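Side-chain contacts in Ceg4 (Legionella pneumophila subsp. pneumophila, PDB 6AOK), which dephosphorylates phosphotyrosine through a magnesium-binding phosphatase domain of the haloacid dehalogenase (HAD) type and attenuates the activation of eukaryotic MAPK pathways: residues Leu101-Asp104 against Asp105-Val108; Lys120-Phe123 against Lys124-Phe128; Tyr172-Met175 against Leu176-Val179; Gly197-Trp201 against Ser202-Glu206. All coordinates share one frame; numbering follows the deposited sequence.

How the interactions relate
All four contacts are local and follow one another in series along the chain, none nested in or crossing another. Interaction 1 closes the loop between helix 91-100 and strand 106-111 of the parallel sheet. Interaction 2 ends the next helix, 116-125, and touches interaction 1: CD1 of Leu101 lies 4.0 Å from CE2 of Phe128. Interaction 3 is a stretch of helix 169-180, which joins strands 161-165 and 189-192; its centre is about 28 Å from that of interaction 2, on the opposite side of the chain's centre. Interaction 4 turns the loop after strand 189-192 into helix 201-211 and places Phe199 beside magnesium ligand Asp167.

Interaction 1 of 4, residues Leu101-Asp104 against Asp105-Val108; sequences LKND and DVTV
Asn103 turns its side-chain amide forward over the turn it opens, and OD1 accepts the backbone N-H of Asp105 at 2.8 Å. With CG anti to the backbone N (chi1 -176°), the amide runs forward along the chain, and the donor is somewhat tilted from the plane of its C=O group, at an N-H...O angle of 141°. This is an Asx turn. It is laid over a type I beta turn from Asn103 to Val106, in which Val106 N binds the backbone O of Asn103 at 3.0 Å. A water 2.9 Å from OD2 of Asp105 donates to that oxygen; its approach to OD1 of Asn103 is unusually short, so a bridge between the two side chains, whose amide and carboxylate planes stand 71° apart, is doubtful. The other carboxylate oxygen of Asp105, OD1, forms a salt bridge with Lys12. The side chains of Val106 and Asn103 cross at about a right angle, CG2 of Val106 lying 3.7 Å from ND2 of Asn103. Deeper in, CD2 of Leu101 packs against CG2 of Val108 at 3.8 Å; the CB of Leu101 points away, but CD1 continues the chain while CD2 branches off toward Val108. The turn thus leads from helix 91-100 into strand 106-111. Val108 packs on Phe97 and Val100 of that helix, Leu101 and Val108 both touch Leu136 of strand 136-139, and the backbone of Asp105 and Thr107 pairs with strand 13-17.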
loop_
_atom_site.group_PDB
_atom_site.type_symbol
_atom_site.label_atom_id
_atom_site.label_comp_id
_atom_site.label_asym_id
_atom_site.label_seq_id
_atom_site.Cartn_x
_atom_site.Cartn_y
_atom_site.Cartn_z
ATOM N N LEU A 101 -8.484 4.884 4.137
ATOM C CA LEU A 101 -7.922 6.199 3.885
ATOM C C LEU A 101 -8.910 7.305 4.190
ATOM O O LEU A 101 -8.545 8.469 4.064
ATOM C CB LEU A 101 -7.472 6.336 2.439
ATOM C CG LEU A 101 -6.304 5.438 2.074
ATOM C CD1 LEU A 101 -5.969 5.462 0.527
ATOM C CD2 LEU A 101 -5.059 5.824 2.934
ATOM N N LYS A 102 -10.159 6.979 4.544
ATOM C CA LYS A 102 -11.088 7.983 5.035
ATOM C C LYS A 102 -11.237 7.941 6.543
ATOM O O LYS A 102 -11.999 8.727 7.105
ATOM C CB LYS A 102 -12.450 7.805 4.373
ATOM C CG LYS A 102 -12.386 7.857 2.824
ATOM C CD LYS A 102 -13.560 7.100 2.137
ATOM C CE LYS A 102 -13.773 7.517 0.685
ATOM N NZ LYS A 102 -14.886 8.507 0.576
ATOM N N ASN A 103 -10.576 7.018 7.203
ATOM C CA ASN A 103 -10.702 6.823 8.646
ATOM C C ASN A 103 -9.433 7.346 9.312
ATOM O O ASN A 103 -8.365 6.728 9.213
ATOM C CB ASN A 103 -10.927 5.357 8.978
ATOM C CG ASN A 103 -11.150 5.129 10.458
ATOM O OD1 ASN A 103 -10.740 5.934 11.297
ATOM N ND2 ASN A 103 -11.766 4.002 10.788
ATOM N N ASP A 104 -9.570 8.473 9.996
ATOM C CA ASP A 104 -8.485 9.165 10.605
ATOM C C ASP A 104 -7.821 8.355 11.686
ATOM O O ASP A 104 -6.719 8.621 12.007
ATOM C CB ASP A 104 -8.988 10.484 11.190
ATOM C CG ASP A 104 -9.013 11.593 10.139
ATOM O OD1 ASP A 104 -7.952 12.122 9.777
ATOM O OD2 ASP A 104 -10.119 11.855 9.633
ATOM N N ASP A 105 -8.547 7.423 12.279
ATOM C CA ASP A 105 -7.976 6.573 13.307
ATOM C C ASP A 105 -7.213 5.384 12.761
ATOM O O ASP A 105 -6.765 4.569 13.570
ATOM C CB ASP A 105 -9.086 6.108 14.221
ATOM C CG ASP A 105 -9.676 7.271 15.012
ATOM O OD1 ASP A 105 -8.865 8.103 15.499
ATOM O OD2 ASP A 105 -10.920 7.374 15.110
ATOM N N VAL A 106 -7.061 5.265 11.437
ATOM C CA VAL A 106 -6.282 4.211 10.802
ATOM C C VAL A 106 -5.103 4.861 10.092
ATOM O O VAL A 106 -5.296 5.734 9.238
ATOM C CB VAL A 106 -7.117 3.410 9.794
ATOM C CG1 VAL A 106 -6.220 2.343 9.157
ATOM C CG2 VAL A 106 -8.271 2.765 10.502
ATOM N N THR A 107 -3.892 4.464 10.442
ATOM C CA THR A 107 -2.709 4.976 9.759
ATOM C C THR A 107 -2.208 3.940 8.763
ATOM O O THR A 107 -1.921 2.803 9.133
ATOM C CB THR A 107 -1.619 5.336 10.764
ATOM O OG1 THR A 107 -2.132 6.343 11.653
ATOM C CG2 THR A 107 -0.396 5.872 10.029
ATOM N N VAL A 108 -2.118 4.327 7.496
ATOM C CA VAL A 108 -1.768 3.416 6.415
ATOM C C VAL A 108 -0.343 3.710 5.973
ATOM O O VAL A 108 -0.070 4.775 5.402
ATOM C CB VAL A 108 -2.723 3.547 5.233
ATOM C CG1 VAL A 108 -2.409 2.484 4.242
ATOM C CG2 VAL A 108 -4.130 3.367 5.739
HETATM O O HOH W 1 -12.525 6.826 12.796
#

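Interaction 2 of 4, residues Lys120-Phe123 against Lys124-Phe128; sequences KAVF and KYQGF
The ring of Phe128 takes the edge of Phe123 on one face: CD2 of Phe123 stands 3.6 Å above its plane, over the centre. The pair is T-shaped, with centroids 5.0 Å apart and planes at 71°. At its own edge, in plane, the Phe128 ring meets the backbone O of Phe123, 3.3 Å from CD1. His98 stacks on Phe128, while Phe97 makes an edge-to-face contact with Phe123. The same Phe123 O accepts the N-H of Phe128 at 3.1 Å, with a weak second bond from Gln126 N, so one carbonyl bonds the backbone N-H of Phe128 and lies against the edge of its ring. Lys124 curls back, its chain bent at chi2 (58°) and chi3, and NZ reaches the O of Phe128 at 2.7 Å, in the carbonyl plane on a lone pair; Asp130 forms a salt bridge with the same ammonium. Val122 and Gln126 run side by side, CG1 of Val122 lying 3.4 Å from OE1 of Gln126, which bonds to Met89 N. The backbone bonds from Phe128 N to Phe123 O and from Gly127 N to Lys124 O, with Gly127 at positive phi as the C-prime residue, make this a Schellman motif ending helix 116-125.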
loop_
_atom_site.group_PDB
_atom_site.type_symbol
_atom_site.label_atom_id
_atom_site.label_comp_id
_atom_site.label_asym_id
_atom_site.label_seq_id
_atom_site.Cartn_x
_atom_site.Cartn_y
_atom_site.Cartn_z
ATOM N N LYS A 120 1.401 6.142 -6.146
ATOM C CA LYS A 120 0.377 7.178 -6.230
ATOM C C LYS A 120 -0.311 7.182 -7.593
ATOM O O LYS A 120 -1.515 7.485 -7.688
ATOM C CB LYS A 120 0.993 8.538 -5.949
ATOM C CG LYS A 120 1.425 8.717 -4.507
ATOM C CD LYS A 120 1.874 10.183 -4.425
ATOM C CE LYS A 120 2.677 10.425 -3.273
ATOM N NZ LYS A 120 3.151 11.878 -3.382
ATOM N N ALA A 121 0.435 6.886 -8.662
ATOM C CA ALA A 121 -0.209 6.806 -9.979
ATOM C C ALA A 121 -1.189 5.641 -10.044
ATOM O O ALA A 121 -2.231 5.758 -10.691
ATOM C CB ALA A 121 0.820 6.678 -11.099
ATOM N N VAL A 122 -0.868 4.496 -9.417
ATOM C CA VAL A 122 -1.806 3.373 -9.423
ATOM C C VAL A 122 -3.088 3.732 -8.678
ATOM O O VAL A 122 -4.203 3.457 -9.151
ATOM C CB VAL A 122 -1.170 2.101 -8.820
ATOM C CG1 VAL A 122 -2.290 1.005 -8.651
ATOM C CG2 VAL A 122 -0.031 1.595 -9.761
ATOM N N PHE A 123 -2.949 4.259 -7.451
ATOM C CA PHE A 123 -4.132 4.688 -6.694
ATOM C C PHE A 123 -4.928 5.714 -7.472
ATOM O O PHE A 123 -6.155 5.651 -7.528
ATOM C CB PHE A 123 -3.699 5.293 -5.337
ATOM C CG PHE A 123 -3.505 4.263 -4.244
ATOM C CD1 PHE A 123 -2.270 3.614 -4.078
ATOM C CD2 PHE A 123 -4.542 3.974 -3.376
ATOM C CE1 PHE A 123 -2.078 2.686 -3.096
ATOM C CE2 PHE A 123 -4.383 2.987 -2.371
ATOM C CZ PHE A 123 -3.158 2.352 -2.216
ATOM N N LYS A 124 -4.249 6.674 -8.080
ATOM C CA LYS A 124 -4.945 7.714 -8.858
ATOM C C LYS A 124 -5.695 7.108 -10.021
ATOM O O LYS A 124 -6.843 7.481 -10.298
ATOM C CB LYS A 124 -3.929 8.740 -9.372
ATOM C CG LYS A 124 -4.449 9.916 -10.255
ATOM C CD LYS A 124 -5.491 10.715 -9.526
ATOM C CE LYS A 124 -5.043 11.149 -8.124
ATOM N NZ LYS A 124 -6.218 11.719 -7.359
ATOM N N TYR A 125 -5.046 6.205 -10.752
ATOM C CA TYR A 125 -5.725 5.581 -11.879
ATOM C C TYR A 125 -6.977 4.870 -11.395
ATOM O O TYR A 125 -8.020 4.836 -12.099
ATOM C CB TYR A 125 -4.783 4.595 -12.574
ATOM C CG TYR A 125 -5.538 3.770 -13.591
ATOM C CD1 TYR A 125 -6.096 4.381 -14.721
ATOM C CD2 TYR A 125 -5.710 2.419 -13.417
ATOM C CE1 TYR A 125 -6.830 3.648 -15.643
ATOM C CE2 TYR A 125 -6.432 1.676 -14.332
ATOM C CZ TYR A 125 -7.002 2.295 -15.427
ATOM O OH TYR A 125 -7.765 1.562 -16.344
ATOM N N GLN A 126 -6.899 4.274 -10.192
ATOM C CA GLN A 126 -8.008 3.451 -9.716
ATOM C C GLN A 126 -9.017 4.230 -8.881
ATOM O O GLN A 126 -9.838 3.625 -8.187
ATOM C CB GLN A 126 -7.478 2.204 -8.988
ATOM C CG GLN A 126 -6.705 1.261 -9.999
ATOM C CD GLN A 126 -6.447 -0.100 -9.426
ATOM O OE1 GLN A 126 -5.330 -0.407 -8.990
ATOM N NE2 GLN A 126 -7.476 -0.932 -9.401
ATOM N N GLY A 127 -9.055 5.532 -9.024
ATOM C CA GLY A 127 -10.212 6.285 -8.594
ATOM C C GLY A 127 -10.027 6.955 -7.266
ATOM O O GLY A 127 -11.004 7.436 -6.701
ATOM N N PHE A 128 -8.820 6.944 -6.723
ATOM C CA PHE A 128 -8.578 7.601 -5.451
ATOM C C PHE A 128 -8.342 9.099 -5.606
ATOM O O PHE A 128 -7.666 9.543 -6.527
ATOM C CB PHE A 128 -7.394 6.915 -4.765
ATOM C CG PHE A 128 -7.776 5.601 -4.178
ATOM C CD1 PHE A 128 -7.817 4.475 -4.970
ATOM C CD2 PHE A 128 -8.207 5.509 -2.862
ATOM C CE1 PHE A 128 -8.171 3.230 -4.432
ATOM C CE2 PHE A 128 -8.588 4.283 -2.313
ATOM C CZ PHE A 128 -8.558 3.144 -3.089
#

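Interaction 3 of 4, residues Tyr172-Met175 against Leu176-Val179; sequences YAEM and LRAV
Apolar contact begins with Tyr172 and Leu176, one turn apart: CE2 of the ring meets CD2 of the leucine obliquely at 4.0 Å. Both side chains have CG anti to the backbone N (chi1 177° in Tyr172), which sets them off in the same sense from successive turns. Contacts of the guanidinium follow on the exposed flank. The chain of Arg177, bent at chi2 and chi3, folds back so that Ala173 O lies 3.7 Å above one face of the guanidinium, over its centre. NH2 rests 3.5 Å from CG of Glu174, but no salt bridge forms, OE2 of Glu174 staying 5.2 Å from NH2 of Arg177; the carboxylate instead uses OE1 to accept Phe145 N. Backbone bonds carry the helix through all four steps, from Leu176 N to Tyr172 O (2.9 Å) to Val179 N to Met175 O (3.0 Å). CG2 of Val179 also rests on that last carbonyl. The side chain of Met175, modelled as selenomethionine, is about 5 Å from that of magnesium ligand Asp18. Helix 169-180 crosses over between strands 161-165 and 189-192: Tyr172, Met175, Leu176 and Val179 pack on Ile164, Leu176 and Val179 on Ile189, while Met175 and Ala178 meet Val148 of helix 144-153.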
loop_
_atom_site.group_PDB
_atom_site.type_symbol
_atom_site.label_atom_id
_atom_site.label_comp_id
_atom_site.label_asym_id
_atom_site.label_seq_id
_atom_site.Cartn_x
_atom_site.Cartn_y
_atom_site.Cartn_z
ATOM N N TYR A 172 8.350 -9.752 5.286
ATOM C CA TYR A 172 7.362 -9.911 6.352
ATOM C C TYR A 172 8.044 -10.056 7.711
ATOM O O TYR A 172 7.714 -9.349 8.686
ATOM C CB TYR A 172 6.498 -11.154 6.065
ATOM C CG TYR A 172 5.498 -11.419 7.176
ATOM C CD1 TYR A 172 4.241 -10.832 7.159
ATOM C CD2 TYR A 172 5.825 -12.222 8.244
ATOM C CE1 TYR A 172 3.345 -11.065 8.168
ATOM C CE2 TYR A 172 4.930 -12.477 9.246
ATOM C CZ TYR A 172 3.679 -11.897 9.189
ATOM O OH TYR A 172 2.788 -12.129 10.219
ATOM N N ALA A 173 9.048 -10.915 7.763
ATOM C CA ALA A 173 9.714 -11.266 9.010
ATOM C C ALA A 173 10.399 -10.054 9.621
ATOM O O ALA A 173 10.387 -9.891 10.843
ATOM C CB ALA A 173 10.723 -12.398 8.759
ATOM N N GLU A 174 11.017 -9.213 8.779
ATOM C CA GLU A 174 11.573 -7.925 9.209
ATOM C C GLU A 174 10.533 -6.992 9.802
ATOM O O GLU A 174 10.776 -6.371 10.833
ATOM C CB GLU A 174 12.231 -7.205 8.026
ATOM C CG GLU A 174 13.534 -7.871 7.536
ATOM C CD GLU A 174 14.136 -7.053 6.397
ATOM O OE1 GLU A 174 13.881 -5.825 6.295
ATOM O OE2 GLU A 174 14.897 -7.643 5.620
HETATM N N MSE A 175 9.404 -6.823 9.148
HETATM C CA MSE A 175 8.413 -5.950 9.697
HETATM C C MSE A 175 7.877 -6.474 11.008
HETATM O O MSE A 175 7.708 -5.752 11.928
HETATM C CB MSE A 175 7.278 -5.715 8.729
HETATM C CG MSE A 175 7.762 -5.151 7.405
HETATM SE SE MSE A 175 6.373 -4.170 6.409
HETATM C CE MSE A 175 5.631 -5.811 5.602
ATOM N N LEU A 176 7.651 -7.764 11.061
ATOM C CA LEU A 176 7.153 -8.370 12.303
ATOM C C LEU A 176 8.150 -8.201 13.448
ATOM O O LEU A 176 7.760 -7.918 14.586
ATOM C CB LEU A 176 6.873 -9.846 12.056
ATOM C CG LEU A 176 6.310 -10.568 13.261
ATOM C CD1 LEU A 176 4.882 -10.049 13.629
ATOM C CD2 LEU A 176 6.305 -12.087 12.966
ATOM N N ARG A 177 9.451 -8.381 13.156
ATOM C CA ARG A 177 10.512 -8.120 14.139
ATOM C C ARG A 177 10.457 -6.680 14.663
ATOM O O ARG A 177 10.604 -6.431 15.870
ATOM C CB ARG A 177 11.874 -8.386 13.474
ATOM C CG ARG A 177 12.958 -8.891 14.378
ATOM C CD ARG A 177 13.763 -10.039 13.690
ATOM N NE ARG A 177 14.073 -9.732 12.290
ATOM C CZ ARG A 177 13.983 -10.615 11.287
ATOM N NH1 ARG A 177 13.596 -11.871 11.521
ATOM N NH2 ARG A 177 14.265 -10.252 10.048
ATOM N N ALA A 178 10.269 -5.716 13.753
ATOM C CA ALA A 178 10.216 -4.305 14.115
ATOM C C ALA A 178 9.001 -4.006 14.988
ATOM O O ALA A 178 9.087 -3.257 15.972
ATOM C CB ALA A 178 10.200 -3.454 12.836
ATOM N N VAL A 179 7.868 -4.621 14.658
ATOM C CA VAL A 179 6.644 -4.376 15.412
ATOM C C VAL A 179 6.764 -4.972 16.815
ATOM O O VAL A 179 6.371 -4.342 17.795
ATOM C CB VAL A 179 5.435 -4.937 14.640
ATOM C CG1 VAL A 179 4.175 -4.935 15.536
ATOM C CG2 VAL A 179 5.158 -4.097 13.386
#

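Interaction 4 of 4, residues Gly197-Trp201 against Ser202-Glu206; sequences GEFEW and SQYLE
The ring of Tyr204 lies against the turn that starts its own helix, and its polar contacts are with the backbone of Glu200. Tyr204 OH accepts the N-H of Glu200 at 3.0 Å, with an N-H...O angle of 151°. One face of the same ring covers the carbonyl of Glu200, whose O stands 3.2 Å above the plane, over its centre. That carbonyl also accepts Tyr204 N at 3.1 Å and, weakly, Gln203 N, so Tyr204 bonds to the peptide groups on both sides of the Glu200 CA. Tyr204 reaches back because CG is anti to its carbonyl carbon (chi1 -44°), carrying the ring back against the preceding turn. Among the aromatic contacts, the edge of Tyr204 is directed at the face of Trp201 in an offset edge-to-face pair, planes at 72° and centroids 5.6 Å apart; CD2 of Tyr204 comes within 3.7 Å of CE3 of Trp201. The indole is fixed at its other end by NE1 bonding to Thr22 O. Apolar contact is made by CB of Phe199, which lies near the plane at the edge of the Tyr204 ring, 4.0 Å from CE2, while CB of Glu200 and CB of Gln203 pack alongside each other. Leu205 N to Trp201 O, at 3.0 Å, continues the helix. Glu200, the N-cap residue and the centre of an inverse gamma turn, thus marks the start of helix 201-211. Just before it, Phe199 touches Thr22, part of what appears to be the DxDx(T/V) motif of HAD phosphatases, the side chain of Phe199 being about 7 Å from the magnesium ion bound by Asp18, Asp20 and Asp167.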
loop_
_atom_site.group_PDB
_atom_site.type_symbol
_atom_site.label_atom_id
_atom_site.label_comp_id
_atom_site.label_asym_id
_atom_site.label_seq_id
_atom_site.Cartn_x
_atom_site.Cartn_y
_atom_site.Cartn_z
ATOM N N GLY A 197 -2.329 -12.355 -4.902
ATOM C CA GLY A 197 -3.694 -12.759 -5.175
ATOM C C GLY A 197 -4.392 -13.487 -4.047
ATOM O O GLY A 197 -5.596 -13.736 -4.154
ATOM N N GLU A 198 -3.698 -13.806 -2.950
ATOM C CA GLU A 198 -4.288 -14.633 -1.907
ATOM C C GLU A 198 -4.546 -13.877 -0.608
ATOM O O GLU A 198 -4.926 -14.496 0.397
ATOM C CB GLU A 198 -3.407 -15.858 -1.657
ATOM C CG GLU A 198 -3.392 -16.804 -2.840
ATOM C CD GLU A 198 -2.409 -17.967 -2.706
ATOM O OE1 GLU A 198 -2.076 -18.346 -1.563
ATOM O OE2 GLU A 198 -1.965 -18.501 -3.762
ATOM N N PHE A 199 -4.365 -12.561 -0.599
ATOM C CA PHE A 199 -4.760 -11.758 0.554
ATOM C C PHE A 199 -6.277 -11.513 0.520
ATOM O O PHE A 199 -6.816 -11.100 -0.516
ATOM C CB PHE A 199 -4.015 -10.438 0.546
ATOM C CG PHE A 199 -2.552 -10.570 0.813
ATOM C CD1 PHE A 199 -1.651 -10.793 -0.247
ATOM C CD2 PHE A 199 -2.069 -10.510 2.096
ATOM C CE1 PHE A 199 -0.256 -10.911 0.000
ATOM C CE2 PHE A 199 -0.674 -10.647 2.328
ATOM C CZ PHE A 199 0.205 -10.827 1.271
ATOM N N GLU A 200 -6.946 -11.727 1.657
ATOM C CA GLU A 200 -8.405 -11.629 1.767
ATOM C C GLU A 200 -8.784 -10.197 2.166
ATOM O O GLU A 200 -9.253 -9.910 3.274
ATOM C CB GLU A 200 -8.924 -12.642 2.780
ATOM C CG GLU A 200 -8.673 -14.088 2.391
ATOM C CD GLU A 200 -9.272 -15.119 3.374
ATOM O OE1 GLU A 200 -10.327 -14.830 4.006
ATOM O OE2 GLU A 200 -8.705 -16.236 3.470
ATOM N N TRP A 201 -8.555 -9.277 1.235
ATOM C CA TRP A 201 -8.802 -7.873 1.524
ATOM C C TRP A 201 -10.222 -7.631 2.011
ATOM O O TRP A 201 -10.455 -6.719 2.814
ATOM C CB TRP A 201 -8.520 -7.039 0.273
ATOM C CG TRP A 201 -7.051 -6.963 -0.024
ATOM C CD1 TRP A 201 -6.392 -7.592 -1.041
ATOM C CD2 TRP A 201 -6.051 -6.231 0.710
ATOM N NE1 TRP A 201 -5.061 -7.291 -0.991
ATOM C CE2 TRP A 201 -4.823 -6.461 0.073
ATOM C CE3 TRP A 201 -6.089 -5.382 1.834
ATOM C CZ2 TRP A 201 -3.623 -5.873 0.505
ATOM C CZ3 TRP A 201 -4.883 -4.808 2.281
ATOM C CH2 TRP A 201 -3.666 -5.060 1.599
ATOM N N SER A 202 -11.202 -8.420 1.544
ATOM C CA SER A 202 -12.550 -8.117 2.012
ATOM C C SER A 202 -12.730 -8.534 3.471
ATOM O O SER A 202 -13.516 -7.910 4.216
ATOM C CB SER A 202 -13.599 -8.774 1.124
ATOM O OG SER A 202 -13.526 -10.174 1.267
ATOM N N GLN A 203 -11.999 -9.560 3.905
ATOM C CA GLN A 203 -12.031 -9.919 5.319
ATOM C C GLN A 203 -11.340 -8.861 6.180
ATOM O O GLN A 203 -11.820 -8.546 7.278
ATOM C CB GLN A 203 -11.376 -11.276 5.533
ATOM C CG GLN A 203 -11.386 -11.721 6.995
ATOM C CD GLN A 203 -12.811 -11.992 7.529
ATOM O OE1 GLN A 203 -13.255 -11.388 8.521
ATOM N NE2 GLN A 203 -13.527 -12.890 6.859
ATOM N N TYR A 204 -10.207 -8.316 5.712
ATOM C CA TYR A 204 -9.499 -7.306 6.509
ATOM C C TYR A 204 -10.341 -6.048 6.627
ATOM O O TYR A 204 -10.366 -5.422 7.684
ATOM C CB TYR A 204 -8.129 -6.950 5.920
ATOM C CG TYR A 204 -7.326 -8.153 5.461
ATOM C CD1 TYR A 204 -7.441 -9.375 6.092
ATOM C CD2 TYR A 204 -6.478 -8.059 4.385
ATOM C CE1 TYR A 204 -6.738 -10.484 5.633
ATOM C CE2 TYR A 204 -5.760 -9.145 3.944
ATOM C CZ TYR A 204 -5.898 -10.343 4.537
ATOM O OH TYR A 204 -5.199 -11.433 4.054
ATOM N N LEU A 205 -11.068 -5.696 5.562
ATOM C CA LEU A 205 -12.043 -4.596 5.609
ATOM C C LEU A 205 -13.115 -4.819 6.674
ATOM O O LEU A 205 -13.457 -3.907 7.442
ATOM C CB LEU A 205 -12.715 -4.461 4.247
ATOM C CG LEU A 205 -13.876 -3.452 4.182
ATOM C CD1 LEU A 205 -13.271 -2.135 4.498
ATOM C CD2 LEU A 205 -14.492 -3.428 2.806
ATOM N N GLU A 206 -13.723 -6.013 6.680
ATOM C CA GLU A 206 -14.730 -6.320 7.686
ATOM C C GLU A 206 -14.134 -6.257 9.087
ATOM O O GLU A 206 -14.741 -5.695 10.005
ATOM C CB GLU A 206 -15.318 -7.705 7.416
ATOM C CG GLU A 206 -15.867 -8.378 8.670
ATOM C CD GLU A 206 -16.654 -9.685 8.426
ATOM O OE1 GLU A 206 -16.418 -10.656 9.181
ATOM O OE2 GLU A 206 -17.498 -9.737 7.498
#